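Local coordinates for protein particle-associated lyase (PDB 4Y9V) that probably degrades the capsular polysaccharide of Acinetobacter baumannii as a lyase, serving as the trimeric tailspike of bacteriophage AP22, at residues D61-N67 and Y84-I90; F92-F98 and P208-N214; E173-V177 and R255-N259. All coordinates share one frame; numbering follows the deposited sequence. Where two conformers were deposited one is given.

Interaction 1: D61-N67 and Y84-I90; sequences DISTVLN and YIVNSLI
The Asp61 carboxylate crosses the Asn87 side chain obliquely, the carboxylate and amide planes 63° apart, and its OD1 takes the backbone N-H of Asn87 at 3.1 Å. With CG swung anti to its own N (chi1 -176°), the same OD1 accepts from the backbone N of Ser63, closing an Asx turn, and from Ser63 OG at 2.7 Å. The hydroxyl comes in on the syn side, close to the carboxylate plane, whereas the two N-H groups reach OD1 from opposite faces, each steeply out of plane. Ser63 OG, its proton spent on Asp61, accepts the N-H of Ser88 at 3.0 Å. Ile62 N donates to Ile85 O at 2.9 Å. Ile62 then sends its longer branch inward: CD1 lies 3.6 Å from Tyr84 CB, and CG1 rests on Val86 CG2. Leu66 crosses Val86 at about a right angle, its CD1 touching that same methyl, and Phe114 lies against both Leu66 and Ile90. Asp61 OD2 faces water, one molecule linking it to Ser88 OG and another to Asn87 OD1. The start of helix 63-71 thus sits on the end of strand 83-85 and the following turn; three donors on one oxygen fix the carboxylate's rotation and probably stabilise its charge.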
loop_
_atom_site.group_PDB
_atom_site.type_symbol
_atom_site.label_atom_id
_atom_site.label_comp_id
_atom_site.label_asym_id
_atom_site.label_seq_id
_atom_site.Cartn_x
_atom_site.Cartn_y
_atom_site.Cartn_z
ATOM N N ASP A 61 -36.395 -2.575 33.482
ATOM C CA ASP A 61 -36.007 -3.360 32.312
ATOM C C ASP A 61 -36.929 -3.025 31.137
ATOM O O ASP A 61 -38.154 -3.148 31.257
ATOM C CB ASP A 61 -36.112 -4.853 32.689
ATOM C CG ASP A 61 -35.666 -5.843 31.639
ATOM O OD1 ASP A 61 -35.143 -5.443 30.584
ATOM O OD2 ASP A 61 -35.813 -7.060 31.909
ATOM N N ILE A 62 -36.342 -2.623 30.018
ATOM C CA ILE A 62 -37.092 -2.260 28.839
ATOM C C ILE A 62 -37.130 -3.373 27.789
ATOM O O ILE A 62 -37.601 -3.138 26.684
ATOM C CB ILE A 62 -36.596 -0.940 28.212
ATOM C CG1 ILE A 62 -35.220 -1.091 27.553
ATOM C CG2 ILE A 62 -36.654 0.203 29.211
ATOM C CD1 ILE A 62 -34.873 0.037 26.599
ATOM N N SER A 63 -36.696 -4.582 28.155
ATOM C CA SER A 63 -36.715 -5.690 27.186
ATOM C C SER A 63 -38.078 -5.878 26.517
ATOM O O SER A 63 -38.147 -6.056 25.290
ATOM C CB SER A 63 -36.335 -6.976 27.875
ATOM O OG SER A 63 -34.984 -6.940 28.342
ATOM N N THR A 64 -39.149 -5.865 27.292
ATOM C CA THR A 64 -40.460 -6.087 26.697
ATOM C C THR A 64 -40.813 -4.959 25.754
ATOM O O THR A 64 -41.592 -5.170 24.779
ATOM C CB THR A 64 -41.594 -6.250 27.721
ATOM O OG1 THR A 64 -41.727 -5.068 28.495
ATOM C CG2 THR A 64 -41.411 -7.485 28.568
ATOM N N VAL A 65 -40.333 -3.754 25.992
ATOM C CA VAL A 65 -40.613 -2.596 25.167
ATOM C C VAL A 65 -39.877 -2.713 23.839
ATOM O O VAL A 65 -40.477 -2.533 22.784
ATOM C CB VAL A 65 -40.268 -1.285 25.914
ATOM C CG1 VAL A 65 -40.680 -0.103 25.074
ATOM C CG2 VAL A 65 -40.962 -1.255 27.264
ATOM N N LEU A 66 -38.568 -3.005 23.886
ATOM C CA LEU A 66 -37.830 -3.226 22.626
ATOM C C LEU A 66 -38.443 -4.354 21.810
ATOM O O LEU A 66 -38.594 -4.254 20.599
ATOM C CB LEU A 66 -36.359 -3.500 22.918
ATOM C CG LEU A 66 -35.586 -2.317 23.538
ATOM C CD1 LEU A 66 -34.167 -2.773 23.819
ATOM C CD2 LEU A 66 -35.555 -1.095 22.647
ATOM N N ASN A 67 -38.813 -5.450 22.496
ATOM C CA ASN A 67 -39.455 -6.559 21.775
ATOM C C ASN A 67 -40.784 -6.112 21.158
ATOM O O ASN A 67 -41.116 -6.533 20.052
ATOM C CB ASN A 67 -39.620 -7.755 22.682
ATOM C CG ASN A 67 -38.346 -8.586 22.832
ATOM O OD1 ASN A 67 -37.546 -8.620 21.859
ATOM N ND2 ASN A 67 -38.112 -9.192 23.950
ATOM N N TYR A 84 -30.449 2.433 29.935
ATOM C CA TYR A 84 -31.610 1.546 30.030
ATOM C C TYR A 84 -31.170 0.140 30.375
ATOM O O TYR A 84 -30.296 -0.436 29.698
ATOM C CB TYR A 84 -32.336 1.488 28.702
ATOM C CG TYR A 84 -32.846 2.806 28.189
ATOM C CD1 TYR A 84 -34.059 3.318 28.603
ATOM C CD2 TYR A 84 -32.117 3.560 27.273
ATOM C CE1 TYR A 84 -34.542 4.522 28.128
ATOM C CE2 TYR A 84 -32.580 4.763 26.798
ATOM C CZ TYR A 84 -33.794 5.251 27.205
ATOM O OH TYR A 84 -34.306 6.433 26.750
ATOM N N ILE A 85 -31.846 -0.482 31.344
ATOM C CA ILE A 85 -31.682 -1.898 31.636
ATOM C C ILE A 85 -32.309 -2.730 30.514
ATOM O O ILE A 85 -33.468 -2.508 30.148
ATOM C CB ILE A 85 -32.337 -2.220 32.978
ATOM C CG1 ILE A 85 -31.614 -1.507 34.107
ATOM C CG2 ILE A 85 -32.419 -3.713 33.203
ATOM C CD1 ILE A 85 -32.334 -1.563 35.452
ATOM N N VAL A 86 -31.548 -3.706 29.988
ATOM C CA VAL A 86 -32.029 -4.643 28.994
ATOM C C VAL A 86 -31.536 -6.039 29.409
ATOM O O VAL A 86 -30.441 -6.462 29.052
ATOM C CB VAL A 86 -31.570 -4.322 27.563
ATOM C CG1 VAL A 86 -32.156 -5.311 26.583
ATOM C CG2 VAL A 86 -31.910 -2.884 27.183
ATOM N N ASN A 87 -32.356 -6.767 30.199
ATOM C CA ASN A 87 -31.911 -8.047 30.706
ATOM C C ASN A 87 -32.079 -9.210 29.743
ATOM O O ASN A 87 -31.492 -10.270 29.966
ATOM C CB ASN A 87 -32.587 -8.341 32.053
ATOM C CG ASN A 87 -32.031 -7.448 33.168
ATOM O OD1 ASN A 87 -32.825 -7.155 34.071
ATOM N ND2 ASN A 87 -30.774 -7.167 33.115
ATOM N N SER A 88 -32.870 -9.051 28.687
ATOM C CA SER A 88 -33.079 -10.096 27.712
ATOM C C SER A 88 -32.111 -9.988 26.527
ATOM O O SER A 88 -31.573 -8.924 26.209
ATOM C CB SER A 88 -34.504 -10.029 27.184
ATOM O OG SER A 88 -35.466 -10.291 28.166
ATOM N N LEU A 89 -31.952 -11.125 25.870
ATOM C CA LEU A 89 -31.327 -11.202 24.554
ATOM C C LEU A 89 -32.373 -10.797 23.530
ATOM O O LEU A 89 -33.364 -11.509 23.349
ATOM C CB LEU A 89 -30.784 -12.615 24.317
ATOM C CG LEU A 89 -30.180 -12.833 22.930
ATOM C CD1 LEU A 89 -28.977 -11.918 22.698
ATOM C CD2 LEU A 89 -29.757 -14.277 22.773
ATOM N N ILE A 90 -32.184 -9.649 22.899
ATOM C CA ILE A 90 -33.116 -9.091 21.936
ATOM C C ILE A 90 -32.655 -9.591 20.541
ATOM O O ILE A 90 -31.549 -9.273 20.122
ATOM C CB ILE A 90 -33.179 -7.578 21.973
ATOM C CG1 ILE A 90 -33.348 -7.059 23.398
ATOM C CG2 ILE A 90 -34.268 -7.066 21.037
ATOM C CD1 ILE A 90 -34.619 -7.501 24.104
HETATM O O HOH W 1 -35.883 -9.355 30.711
HETATM O O HOH W 2 -35.480 -7.919 34.430
HETATM O O HOH W 3 -36.003 -11.234 24.145
#

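Interaction 2: F92-F98 and P208-N214; sequences FTDDFEF and PINFKFN. With EDO (1,2-ethanediol), chain E.
A single aromatic carbon, Phe211 CE1, sits over the centre of the Phe92 ring, 3.5 Å above its plane, in an edge-to-face pair whose planes are inclined at only 50°. Phe211 gets there with CG anti to its N (chi1 178°), and the neighbouring CZ meets the edge of Phe98 at CE2, 3.9 Å away. The Phe96 ring places CE1 over the face of Phe98 and receives Phe92 CE2 over one of its own faces, so four phenylalanines interlock on one side of the sheet. Beneath them strands 96-98 and 211-213 run parallel, with Phe96 N donating to Asn210 O, Lys212 N to Phe96 O at 2.9 Å and Phe98 N to Lys212 O. Before the strands pair, Asp95 OD1 accepts the N-H of Asn210 at 2.9 Å from above its carboxylate plane. On the other side of the sheet Glu97 CG packs 3.9 Å from Lys212 CB, while in the conformer described Glu97 OE1 and Lys212 NZ remain 4.7 Å apart and water joins carboxylate and ammonium. Thr102 of the second subunit packs on this polar side. At the outer edge of strand 211-213, an ethanediol, probably from the crystallisation liquor, takes the Phe211 N-H on O1, which in turn donates to Ile209 O. This is the parallel pairing of successive coils in a beta-helix: on the aromatic side the contact between side chains is apolar, mostly ring against ring, whereas on the charged side any attraction between Glu97 and Lys212 is probably screened by water.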
loop_
_atom_site.group_PDB
_atom_site.type_symbol
_atom_site.label_atom_id
_atom_site.label_comp_id
_atom_site.label_asym_id
_atom_site.label_seq_id
_atom_site.Cartn_x
_atom_site.Cartn_y
_atom_site.Cartn_z
ATOM N N PHE A 92 -33.239 -9.528 16.744
ATOM C CA PHE A 92 -33.796 -8.842 15.585
ATOM C C PHE A 92 -33.680 -9.773 14.385
ATOM O O PHE A 92 -32.595 -10.208 14.040
ATOM C CB PHE A 92 -33.047 -7.548 15.301
ATOM C CG PHE A 92 -33.012 -6.553 16.443
ATOM C CD1 PHE A 92 -32.047 -6.607 17.461
ATOM C CD2 PHE A 92 -33.967 -5.534 16.499
ATOM C CE1 PHE A 92 -32.054 -5.717 18.470
ATOM C CE2 PHE A 92 -33.960 -4.629 17.542
ATOM C CZ PHE A 92 -32.992 -4.710 18.517
ATOM N N THR A 93 -34.805 -10.049 13.741
ATOM C CA THR A 93 -34.855 -10.889 12.562
ATOM C C THR A 93 -35.488 -10.210 11.358
ATOM O O THR A 93 -35.649 -10.856 10.352
ATOM C CB THR A 93 -35.538 -12.232 12.844
ATOM O OG1 THR A 93 -36.886 -11.958 13.321
ATOM C CG2 THR A 93 -34.873 -12.992 13.954
ATOM N N ASP A 94 -35.850 -8.962 11.511
ATOM C CA ASP A 94 -36.313 -8.099 10.443
ATOM C C ASP A 94 -35.503 -6.812 10.475
ATOM O O ASP A 94 -34.934 -6.439 11.525
ATOM C CB ASP A 94 -37.836 -7.751 10.561
ATOM C CG ASP A 94 -38.608 -8.975 10.059
ATOM O OD1 ASP A 94 -38.489 -9.309 8.838
ATOM O OD2 ASP A 94 -39.283 -9.633 10.817
ATOM N N ASP A 95 -35.450 -6.107 9.356
ATOM C CA ASP A 95 -34.776 -4.833 9.266
ATOM C C ASP A 95 -35.195 -3.919 10.410
ATOM O O ASP A 95 -36.368 -3.862 10.761
ATOM C CB ASP A 95 -35.064 -4.140 7.945
ATOM C CG ASP A 95 -34.649 -4.932 6.736
ATOM O OD1 ASP A 95 -33.809 -5.834 6.825
ATOM O OD2 ASP A 95 -35.189 -4.566 5.625
ATOM N N PHE A 96 -34.241 -3.173 10.965
ATOM C CA PHE A 96 -34.494 -2.288 12.087
ATOM C C PHE A 96 -33.415 -1.233 12.106
ATOM O O PHE A 96 -32.260 -1.571 11.880
ATOM C CB PHE A 96 -34.481 -3.104 13.398
ATOM C CG PHE A 96 -35.032 -2.348 14.575
ATOM C CD1 PHE A 96 -34.226 -1.578 15.386
ATOM C CD2 PHE A 96 -36.386 -2.425 14.843
ATOM C CE1 PHE A 96 -34.773 -0.879 16.486
ATOM C CE2 PHE A 96 -36.905 -1.745 15.915
ATOM C CZ PHE A 96 -36.128 -0.963 16.731
ATOM N N GLU A 97 -33.777 -0.005 12.440
ATOM C CA GLU A 97 -32.828 1.095 12.545
ATOM C C GLU A 97 -33.004 1.838 13.866
ATOM O O GLU A 97 -34.121 2.287 14.163
ATOM C CB GLU A 97 -33.004 2.067 11.383
ATOM C CG GLU A 97 -32.077 3.278 11.471
ATOM C CD GLU A 97 -32.078 4.215 10.291
ATOM O OE1 GLU A 97 -32.909 4.031 9.367
ATOM O OE2 GLU A 97 -31.220 5.149 10.275
ATOM N N PHE A 98 -31.924 1.969 14.617
ATOM C CA PHE A 98 -31.880 2.862 15.764
ATOM C C PHE A 98 -31.320 4.227 15.359
ATOM O O PHE A 98 -30.315 4.321 14.644
ATOM C CB PHE A 98 -30.911 2.344 16.849
ATOM C CG PHE A 98 -31.445 1.199 17.663
ATOM C CD1 PHE A 98 -32.242 1.454 18.794
ATOM C CD2 PHE A 98 -31.150 -0.144 17.377
ATOM C CE1 PHE A 98 -32.673 0.425 19.594
ATOM C CE2 PHE A 98 -31.602 -1.168 18.190
ATOM C CZ PHE A 98 -32.358 -0.886 19.304
ATOM N N PRO A 208 -30.891 -11.741 3.805
ATOM C CA PRO A 208 -30.085 -10.906 4.701
ATOM C C PRO A 208 -30.939 -9.941 5.534
ATOM O O PRO A 208 -32.032 -9.547 5.107
ATOM C CB PRO A 208 -29.183 -10.149 3.741
ATOM C CG PRO A 208 -30.030 -10.003 2.474
ATOM C CD PRO A 208 -30.723 -11.326 2.391
ATOM N N ILE A 209 -30.376 -9.520 6.657
ATOM C CA ILE A 209 -30.977 -8.467 7.494
ATOM C C ILE A 209 -30.242 -7.144 7.276
ATOM O O ILE A 209 -29.027 -7.111 7.103
ATOM C CB ILE A 209 -30.942 -8.857 8.980
ATOM C CG1 ILE A 209 -31.862 -7.927 9.805
ATOM C CG2 ILE A 209 -29.522 -8.894 9.574
ATOM C CD1 ILE A 209 -32.092 -8.400 11.241
ATOM N N ASN A 210 -31.008 -6.031 7.366
ATOM C CA ASN A 210 -30.447 -4.689 7.350
ATOM C C ASN A 210 -30.722 -4.010 8.713
ATOM O O ASN A 210 -31.764 -3.373 8.907
ATOM C CB ASN A 210 -30.986 -3.865 6.175
ATOM C CG ASN A 210 -30.172 -2.597 5.963
ATOM O OD1 ASN A 210 -29.342 -2.262 6.773
ATOM N ND2 ASN A 210 -30.410 -1.890 4.865
ATOM N N PHE A 211 -29.809 -4.217 9.645
ATOM C CA PHE A 211 -29.854 -3.720 11.004
ATOM C C PHE A 211 -28.909 -2.541 11.102
ATOM O O PHE A 211 -27.715 -2.706 10.866
ATOM C CB PHE A 211 -29.448 -4.825 11.963
ATOM C CG PHE A 211 -29.420 -4.386 13.409
ATOM C CD1 PHE A 211 -30.581 -4.339 14.145
ATOM C CD2 PHE A 211 -28.240 -4.019 14.045
ATOM C CE1 PHE A 211 -30.599 -3.928 15.479
ATOM C CE2 PHE A 211 -28.218 -3.638 15.358
ATOM C CZ PHE A 211 -29.412 -3.589 16.082
ATOM N N LYS A 212 -29.443 -1.361 11.396
ATOM C CA LYS A 212 -28.704 -0.089 11.328
ATOM C C LYS A 212 -28.733 0.631 12.651
ATOM O O LYS A 212 -29.703 0.555 13.422
ATOM C CB LYS A 212 -29.341 0.844 10.246
ATOM C CG LYS A 212 -29.302 0.185 8.874
ATOM C CD LYS A 212 -29.797 1.182 7.856
ATOM C CE LYS A 212 -28.850 2.362 7.623
ATOM N NZ LYS A 212 -29.358 3.173 6.433
ATOM N N PHE A 213 -27.681 1.418 12.878
ATOM C CA PHE A 213 -27.636 2.304 14.030
ATOM C C PHE A 213 -26.626 3.403 13.719
ATOM O O PHE A 213 -25.575 3.156 13.127
ATOM C CB PHE A 213 -27.249 1.575 15.323
ATOM C CG PHE A 213 -25.991 0.732 15.217
ATOM C CD1 PHE A 213 -26.107 -0.582 14.815
ATOM C CD2 PHE A 213 -24.743 1.220 15.519
ATOM C CE1 PHE A 213 -25.006 -1.396 14.697
ATOM C CE2 PHE A 213 -23.623 0.414 15.405
ATOM C CZ PHE A 213 -23.745 -0.890 14.966
ATOM N N ASN A 214 -26.922 4.618 14.172
ATOM C CA ASN A 214 -25.963 5.698 14.151
ATOM C C ASN A 214 -24.914 5.540 15.252
ATOM O O ASN A 214 -23.732 5.889 15.082
ATOM C CB ASN A 214 -26.647 7.057 14.276
ATOM C CG ASN A 214 -27.391 7.236 15.573
ATOM O OD1 ASN A 214 -28.008 6.310 16.086
ATOM N ND2 ASN A 214 -27.339 8.422 16.171
HETATM C C1 EDO E . -26.288 -4.956 8.835
HETATM O O1 EDO E . -27.461 -5.726 9.061
HETATM C C2 EDO E . -26.614 -3.865 7.844
HETATM O O2 EDO E . -26.917 -4.497 6.602
HETATM O O HOH W 4 -32.868 -7.000 4.424
HETATM O O HOH W 5 -33.794 -7.414 4.718
HETATM O O HOH W 6 -32.196 3.694 6.199
HETATM O O HOH W 7 -30.253 5.471 7.736
#

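Interaction 3: E173-V177 and R255-N259; sequences EFVEV and RRCFN
Phe174 projects from strand 172-181 into the turn at 255-259, and its CB and one side of its ring find partners there. Its CB lies over the centre of the Phe258 ring, 3.8 Å from the centroid and 8° off the ring normal, a well-aligned CH-pi contact. From there the side chain, with CG anti to its carbonyl carbon (chi1 -61°), slides past Phe258 in the opposite direction. CD2 runs alongside the base of that residue, 3.9 Å from Phe258 CB. Further out, CE2 approaches Cys257 O at 3.6 Å, the oxygen lying in the plane of the ring at its edge. CZ ends the chain against the backbone of Arg256, 3.8 Å from Arg256 CA, with Arg256 CB just beyond. The two phenyl rings are inclined at 58°, an oblique meeting in which the CB of one residue, rather than its ring, occupies the face of the other. Trp151 meets both rings, edge-to-face with Phe174, which completes an aromatic cluster. The Arg256 side chain turns away to a salt bridge with Asp232 and is about 11 Å from the bound saccharide; Arg255, at the end of strand 250-255, is linked by a salt bridge to Asp307 of the glycan pocket. Glu176 bonds Asn296 of the second subunit. No direct hydrogen bond joins the two segments. The contact therefore seats the inserted Ig-like domain on a corner of the pectin lyase-like beta-helix by dispersion and CH-pi forces, probably helped by a weak attraction between Cys257 O and the edge of the Phe174 ring.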
loop_
_atom_site.group_PDB
_atom_site.type_symbol
_atom_site.label_atom_id
_atom_site.label_comp_id
_atom_site.label_asym_id
_atom_site.label_seq_id
_atom_site.Cartn_x
_atom_site.Cartn_y
_atom_site.Cartn_z
ATOM N N GLU A 173 -17.965 -21.164 0.560
ATOM C CA GLU A 173 -17.808 -19.761 0.218
ATOM C C GLU A 173 -19.180 -19.154 -0.094
ATOM O O GLU A 173 -20.145 -19.875 -0.342
ATOM C CB GLU A 173 -16.829 -19.565 -0.961
ATOM C CG GLU A 173 -17.229 -20.260 -2.244
ATOM C CD GLU A 173 -15.999 -20.387 -3.137
ATOM O OE1 GLU A 173 -15.134 -21.276 -2.849
ATOM O OE2 GLU A 173 -15.829 -19.582 -4.082
ATOM N N PHE A 174 -19.226 -17.844 -0.115
ATOM C CA PHE A 174 -20.391 -17.101 -0.524
ATOM C C PHE A 174 -20.274 -16.699 -1.985
ATOM O O PHE A 174 -19.189 -16.314 -2.428
ATOM C CB PHE A 174 -20.538 -15.821 0.302
ATOM C CG PHE A 174 -20.712 -16.021 1.796
ATOM C CD1 PHE A 174 -21.248 -17.179 2.334
ATOM C CD2 PHE A 174 -20.345 -14.993 2.669
ATOM C CE1 PHE A 174 -21.420 -17.307 3.720
ATOM C CE2 PHE A 174 -20.511 -15.130 4.047
ATOM C CZ PHE A 174 -21.045 -16.291 4.550
ATOM N N VAL A 175 -21.390 -16.774 -2.726
ATOM C CA VAL A 175 -21.433 -16.332 -4.096
ATOM C C VAL A 175 -22.711 -15.505 -4.321
ATOM O O VAL A 175 -23.703 -15.689 -3.630
ATOM C CB VAL A 175 -21.343 -17.479 -5.128
ATOM C CG1 VAL A 175 -20.061 -18.293 -4.917
ATOM C CG2 VAL A 175 -22.577 -18.372 -5.079
ATOM N N GLU A 176 -22.641 -14.640 -5.325
ATOM C CA GLU A 176 -23.818 -13.947 -5.852
ATOM C C GLU A 176 -24.105 -14.457 -7.261
ATOM O O GLU A 176 -23.227 -14.555 -8.104
ATOM C CB GLU A 176 -23.632 -12.434 -5.864
ATOM C CG GLU A 176 -24.865 -11.724 -6.408
ATOM C CD GLU A 176 -24.788 -10.229 -6.271
ATOM O OE1 GLU A 176 -24.998 -9.779 -5.145
ATOM O OE2 GLU A 176 -24.529 -9.559 -7.254
ATOM N N VAL A 177 -25.382 -14.789 -7.491
ATOM C CA VAL A 177 -25.799 -15.361 -8.756
ATOM C C VAL A 177 -25.829 -14.300 -9.858
ATOM O O VAL A 177 -26.460 -13.252 -9.719
ATOM C CB VAL A 177 -27.181 -16.004 -8.594
ATOM C CG1 VAL A 177 -27.684 -16.547 -9.929
ATOM C CG2 VAL A 177 -27.119 -17.103 -7.562
ATOM N N ARG A 255 -20.801 -11.946 11.746
ATOM C CA ARG A 255 -20.825 -13.374 11.472
ATOM C C ARG A 255 -21.512 -13.639 10.144
ATOM O O ARG A 255 -22.613 -13.158 9.903
ATOM C CB ARG A 255 -21.556 -14.102 12.604
ATOM C CG ARG A 255 -21.618 -15.619 12.458
ATOM C CD ARG A 255 -22.072 -16.247 13.748
ATOM N NE ARG A 255 -22.082 -17.703 13.753
ATOM C CZ ARG A 255 -23.164 -18.474 13.814
ATOM N NH1 ARG A 255 -24.363 -18.002 13.631
ATOM N NH2 ARG A 255 -22.985 -19.771 14.035
ATOM N N ARG A 256 -20.876 -14.422 9.279
ATOM C CA ARG A 256 -21.505 -14.797 8.015
ATOM C C ARG A 256 -22.000 -13.545 7.266
ATOM O O ARG A 256 -23.080 -13.528 6.698
ATOM C CB ARG A 256 -22.611 -15.836 8.189
ATOM C CG ARG A 256 -22.083 -17.161 8.775
ATOM C CD ARG A 256 -23.159 -18.231 8.937
ATOM N NE ARG A 256 -24.234 -17.764 9.816
ATOM C CZ ARG A 256 -25.210 -18.526 10.234
ATOM N NH1 ARG A 256 -25.270 -19.812 9.964
ATOM N NH2 ARG A 256 -26.173 -17.982 10.971
ATOM N N CYS A 257 -21.151 -12.517 7.248
ATOM C CA CYS A 257 -21.441 -11.280 6.548
ATOM C C CYS A 257 -20.578 -11.199 5.270
ATOM O O CYS A 257 -19.518 -11.812 5.170
ATOM C CB CYS A 257 -21.259 -10.054 7.427
ATOM S SG CYS A 257 -22.508 -9.904 8.741
ATOM N N PHE A 258 -21.086 -10.418 4.316
ATOM C CA PHE A 258 -20.588 -10.460 2.938
ATOM C C PHE A 258 -20.560 -9.037 2.399
ATOM O O PHE A 258 -21.622 -8.413 2.253
ATOM C CB PHE A 258 -21.539 -11.350 2.136
ATOM C CG PHE A 258 -21.198 -11.730 0.713
ATOM C CD1 PHE A 258 -19.916 -11.710 0.186
ATOM C CD2 PHE A 258 -22.206 -12.212 -0.113
ATOM C CE1 PHE A 258 -19.678 -12.153 -1.092
ATOM C CE2 PHE A 258 -21.972 -12.690 -1.377
ATOM C CZ PHE A 258 -20.690 -12.658 -1.874
ATOM N N ASN A 259 -19.379 -8.526 2.110
ATOM C CA ASN A 259 -19.204 -7.148 1.564
ATOM C C ASN A 259 -19.565 -6.093 2.608
ATOM O O ASN A 259 -20.654 -5.528 2.617
ATOM C CB ASN A 259 -19.987 -6.920 0.288
ATOM C CG ASN A 259 -19.811 -8.038 -0.716
ATOM O OD1 ASN A 259 -20.885 -8.482 -1.194
ATOM N ND2 ASN A 259 -18.673 -8.423 -1.037
HETATM O O HOH W 8 -21.728 -9.906 -4.016
#

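From the N terminus, interaction 1 comes first, closing a short loop that folds helix 63-71 back on the strands at 83-85 and 89-92 near the N-terminal end of the spike. The chain passes almost directly into interaction 2, whose partner segments are separated by 109 residues; that long loop contains the Ig-like domain. Interaction 3 crosses interaction 2, because 173-177 lies within that loop and 255-259 beyond it. Interaction 1 is therefore in series with both others, while interactions 2 and 3 interlock, their centres about 18 Å apart. Interaction 1 ties the N-terminal helical cap to the beta-helix, interaction 2 joins neighbouring parallel strands before and after the inserted domain, and interaction 3 fastens that domain. Interactions 2 and 3 also touch the second subunit.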